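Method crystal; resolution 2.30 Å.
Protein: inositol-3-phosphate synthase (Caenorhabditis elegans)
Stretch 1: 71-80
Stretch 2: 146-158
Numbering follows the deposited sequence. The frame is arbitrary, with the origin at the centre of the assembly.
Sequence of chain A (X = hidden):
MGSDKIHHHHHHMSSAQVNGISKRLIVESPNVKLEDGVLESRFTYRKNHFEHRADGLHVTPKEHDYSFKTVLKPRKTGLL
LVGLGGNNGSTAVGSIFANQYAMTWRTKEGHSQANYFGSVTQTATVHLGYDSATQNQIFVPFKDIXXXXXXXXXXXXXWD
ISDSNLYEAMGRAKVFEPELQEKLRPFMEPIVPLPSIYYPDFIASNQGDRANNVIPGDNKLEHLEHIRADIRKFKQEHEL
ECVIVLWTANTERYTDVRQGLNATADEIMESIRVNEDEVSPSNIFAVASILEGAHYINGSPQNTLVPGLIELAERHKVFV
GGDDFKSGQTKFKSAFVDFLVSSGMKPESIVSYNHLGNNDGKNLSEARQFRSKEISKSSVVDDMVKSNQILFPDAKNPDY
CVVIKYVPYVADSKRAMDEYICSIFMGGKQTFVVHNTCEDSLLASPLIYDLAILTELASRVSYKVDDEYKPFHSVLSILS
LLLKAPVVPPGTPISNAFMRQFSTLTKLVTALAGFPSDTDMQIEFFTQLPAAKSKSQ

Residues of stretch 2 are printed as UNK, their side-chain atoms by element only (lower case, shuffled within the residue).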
# COMPACT_ATOMS: atom_id res chain seq x y z
N VAL A 71 15.01 -46.34 1.87
CA VAL A 71 16.10 -46.55 0.92
C VAL A 71 16.93 -45.26 0.86
O VAL A 71 16.39 -44.16 0.73
CB VAL A 71 15.61 -47.02 -0.47
CG1 VAL A 71 16.81 -47.22 -1.43
CG2 VAL A 71 14.81 -48.33 -0.34
N LEU A 72 18.24 -45.39 1.00
CA LEU A 72 19.10 -44.21 1.12
C LEU A 72 19.62 -43.67 -0.21
O LEU A 72 20.00 -42.51 -0.28
CB LEU A 72 20.27 -44.46 2.06
CG LEU A 72 20.05 -44.55 3.57
CD1 LEU A 72 21.37 -44.82 4.26
CD2 LEU A 72 19.42 -43.31 4.15
N LYS A 73 19.68 -44.51 -1.24
CA LYS A 73 20.10 -44.02 -2.55
C LYS A 73 18.89 -43.59 -3.35
O LYS A 73 18.00 -44.41 -3.58
CB LYS A 73 20.93 -45.04 -3.34
CG LYS A 73 21.80 -44.37 -4.39
CD LYS A 73 21.81 -45.13 -5.71
CE LYS A 73 22.94 -46.15 -5.77
NZ LYS A 73 22.96 -46.92 -7.07
N PRO A 74 18.81 -42.30 -3.71
CA PRO A 74 17.73 -41.83 -4.57
C PRO A 74 17.76 -42.57 -5.90
O PRO A 74 18.84 -42.80 -6.45
CB PRO A 74 18.04 -40.34 -4.72
CG PRO A 74 18.78 -40.00 -3.44
CD PRO A 74 19.68 -41.19 -3.26
N ARG A 75 16.58 -42.97 -6.38
CA ARG A 75 16.44 -43.67 -7.65
C ARG A 75 16.61 -42.74 -8.85
O ARG A 75 16.43 -41.51 -8.74
CB ARG A 75 15.08 -44.35 -7.71
CG ARG A 75 15.03 -45.70 -7.01
CD ARG A 75 14.72 -45.61 -5.52
NE ARG A 75 14.52 -46.93 -4.91
CZ ARG A 75 13.36 -47.39 -4.46
NH1 ARG A 75 12.25 -46.65 -4.53
NH2 ARG A 75 13.31 -48.58 -3.92
N LYS A 76 16.98 -43.32 -10.01
CA LYS A 76 17.12 -42.55 -11.25
C LYS A 76 15.74 -42.10 -11.69
O LYS A 76 14.85 -42.92 -11.89
CB LYS A 76 17.79 -43.37 -12.36
CG LYS A 76 18.28 -42.49 -13.50
CD LYS A 76 18.77 -43.31 -14.70
CE LYS A 76 19.29 -42.36 -15.76
NZ LYS A 76 19.57 -43.03 -17.05
N THR A 77 15.58 -40.80 -11.86
CA THR A 77 14.23 -40.20 -11.86
C THR A 77 13.89 -39.34 -13.07
O THR A 77 14.55 -38.36 -13.36
CB THR A 77 14.05 -39.40 -10.54
OG1 THR A 77 14.04 -40.34 -9.46
CG2 THR A 77 12.68 -38.73 -10.43
N GLY A 78 12.84 -39.73 -13.78
CA GLY A 78 12.34 -38.92 -14.89
C GLY A 78 11.10 -38.17 -14.46
O GLY A 78 10.26 -38.72 -13.73
N LEU A 79 10.98 -36.93 -14.93
CA LEU A 79 9.76 -36.11 -14.72
C LEU A 79 9.15 -35.69 -16.04
O LEU A 79 9.84 -35.11 -16.92
CB LEU A 79 10.04 -34.86 -13.82
CG LEU A 79 8.91 -33.83 -13.56
CD1 LEU A 79 7.77 -34.45 -12.78
CD2 LEU A 79 9.41 -32.62 -12.81
N LEU A 80 7.85 -35.96 -16.16
CA LEU A 80 7.10 -35.63 -17.35
C LEU A 80 6.07 -34.55 -17.08
O LEU A 80 5.11 -34.76 -16.31
CB LEU A 80 6.36 -36.86 -17.89
CG LEU A 80 7.15 -38.03 -18.46
CD1 LEU A 80 6.34 -39.32 -18.33
CD2 LEU A 80 7.51 -37.74 -19.89
N UNK A 146 17.58 -36.81 5.27
CA UNK A 146 17.57 -38.04 4.48
C UNK A 146 17.97 -37.69 3.04
O UNK A 146 17.63 -36.63 2.55
c UNK A 146 16.02 -39.40 5.98
c UNK A 146 15.06 -38.14 4.11
c UNK A 146 16.26 -38.89 4.57
N UNK A 147 18.78 -38.54 2.41
CA UNK A 147 19.24 -38.27 1.04
C UNK A 147 18.07 -38.09 0.08
O UNK A 147 17.14 -38.90 0.06
c UNK A 147 20.53 -40.08 2.03
c UNK A 147 19.38 -39.76 2.97
c UNK A 147 20.07 -39.52 0.69
N UNK A 148 18.10 -37.00 -0.69
CA UNK A 148 17.04 -36.70 -1.67
C UNK A 148 17.67 -36.23 -2.97
O UNK A 148 18.82 -35.88 -2.99
c UNK A 148 16.05 -35.63 -1.14
c UNK A 148 15.91 -33.17 -0.39
c UNK A 148 15.21 -36.19 0.00
c UNK A 148 16.79 -34.34 -0.76
N UNK A 149 16.90 -36.23 -4.06
CA UNK A 149 17.42 -35.72 -5.33
C UNK A 149 17.81 -34.24 -5.29
O UNK A 149 17.32 -33.48 -4.45
c UNK A 149 16.37 -35.91 -6.42
c UNK A 149 15.88 -37.31 -6.73
c UNK A 149 14.52 -37.20 -7.38
c UNK A 149 16.91 -38.01 -7.65
N UNK A 150 18.72 -33.85 -6.18
CA UNK A 150 18.89 -32.46 -6.54
C UNK A 150 18.16 -32.29 -7.84
O UNK A 150 18.12 -33.24 -8.62
c UNK A 150 20.36 -32.15 -6.80
o UNK A 150 20.51 -31.07 -7.71
N UNK A 151 17.63 -31.12 -8.12
CA UNK A 151 16.92 -30.94 -9.39
C UNK A 151 17.85 -31.15 -10.57
O UNK A 151 17.37 -31.32 -11.69
c UNK A 151 17.62 -29.88 -7.31
c UNK A 151 16.44 -29.49 -9.33
c UNK A 151 16.36 -29.19 -7.84
N UNK A 152 19.16 -31.14 -10.33
CA UNK A 152 20.11 -31.43 -11.39
C UNK A 152 20.02 -32.88 -11.84
O UNK A 152 20.42 -33.19 -12.94
c UNK A 152 21.69 -29.58 -10.60
o UNK A 152 20.95 -28.71 -11.09
c UNK A 152 21.54 -31.06 -10.96
n UNK A 152 22.64 -29.29 -9.74
N UNK A 153 19.46 -33.75 -10.99
CA UNK A 153 19.43 -35.20 -11.23
C UNK A 153 18.14 -35.61 -11.91
O UNK A 153 17.92 -36.83 -12.14
o UNK A 153 21.83 -35.86 -9.70
o UNK A 153 20.69 -35.37 -7.90
c UNK A 153 20.72 -35.71 -9.12
c UNK A 153 19.48 -35.97 -9.90
N UNK A 154 17.27 -34.64 -12.17
CA UNK A 154 15.96 -34.93 -12.79
C UNK A 154 16.09 -34.88 -14.29
O UNK A 154 16.60 -33.91 -14.84
c UNK A 154 14.88 -33.94 -12.34
c UNK A 154 14.42 -33.76 -10.87
c UNK A 154 13.74 -35.02 -10.27
c UNK A 154 13.46 -32.53 -10.76
N UNK A 155 15.63 -35.94 -14.95
CA UNK A 155 15.53 -35.95 -16.41
C UNK A 155 14.11 -35.56 -16.79
O UNK A 155 13.16 -36.21 -16.35
c UNK A 155 17.27 -37.81 -16.79
c UNK A 155 17.55 -38.73 -15.58
c UNK A 155 15.41 -37.47 -18.41
c UNK A 155 15.80 -37.39 -16.95
N UNK A 156 13.95 -34.57 -17.66
CA UNK A 156 12.63 -34.03 -17.93
C UNK A 156 12.17 -34.05 -19.39
O UNK A 156 12.82 -33.50 -20.26
c UNK A 156 12.63 -31.14 -15.27
c UNK A 156 12.78 -32.56 -15.88
c UNK A 156 12.54 -32.60 -17.39
c UNK A 156 11.22 -31.95 -17.82
N UNK A 157 11.02 -34.65 -19.65
CA UNK A 157 10.32 -34.47 -20.91
C UNK A 157 8.85 -34.05 -20.60
O UNK A 157 8.54 -33.63 -19.47
c UNK A 157 10.34 -35.78 -21.68
o UNK A 157 9.77 -35.59 -22.96
N UNK A 158 7.98 -34.17 -21.60
CA UNK A 158 6.58 -34.00 -21.43
C UNK A 158 5.86 -33.59 -22.69
O UNK A 158 6.37 -33.78 -23.79

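Position 146 carries three carbons, one bonded to CA and bearing the other two; a fork at the first carbon means Val 146, which makes no contact with stretch 1. At 147 three carbons close a ring onto the backbone N, the mark of proline. Pro 147 lies against Leu 72: its CB is 3.1 Å from Leu 72 O, and its CD is 3.7 Å from Leu 72 CD2.

Position 148 has four carbons, forked at the first with one arm two carbons long: Ile 148. Its CA-to-CB bond points away, so its backbone supplies the contact, C lying 4.0 Å from Pro 74 CG. At 149 four carbons fork at the second, giving Leu 149. Its CD2 sits 3.9 Å from Pro 74 CB and its CD1 3.8 Å from Thr 77 OG1, a hydroxyl already hydrogen-bonded to Arg 75 O (2.8 Å).

Position 150 has one carbon and then one oxygen: Ser 150. Position 151 again closes a three-carbon ring onto N, hence Pro 151. At 152 the second carbon carries one oxygen and one nitrogen, so Asn 152; its N donates to Ser 150 OG (2.9 Å). None of these three reaches stretch 1. At 153 the second carbon carries two oxygens, identifying Asp 153, whose OD2 accepts from Ser 150 N at 3.0 Å and so helps fasten the turn.

Position 154 has four carbons forked at the second: Leu 154, with CD2 3.9 Å from Thr 77 CG2. At 155 the fork is at the first carbon and one arm is longer, giving Ile 155; its CD1 reaches Lys 76 CE at 4.0 Å. Position 156 repeats that pattern: Ile 156, whose CG1 lies 4.1 Å from Leu 79 CB on the same sheet face. At 157 one carbon precedes one oxygen: Ser 157, its CB 3.9 Å from Leu 80 CD2. Position 158 has no side-chain atoms and is Gly 158. Its phi/psi of 155/-160 would jam a CB against the preceding carbonyl O, which by itself calls for glycine.

The contact joins a parallel strand pairing to apolar packing before it. Ile 155 N donates to Thr 77 O (3.1 Å, 174°), Leu 79 N to Ile 155 O (2.7 Å, 167°), and Ser 157 N to Leu 79 O (3.0 Å, a more bent 138°). Thus Ile 155 and Leu 79 each use both N and O across the pair. Upstream, Leu 72 and Pro 74 pack on Pro 147, and Pro 74 also meets Leu 149. Together the stretches bury 709 Å².

Stretch 2 (146-158) VPILSPNDLIISG
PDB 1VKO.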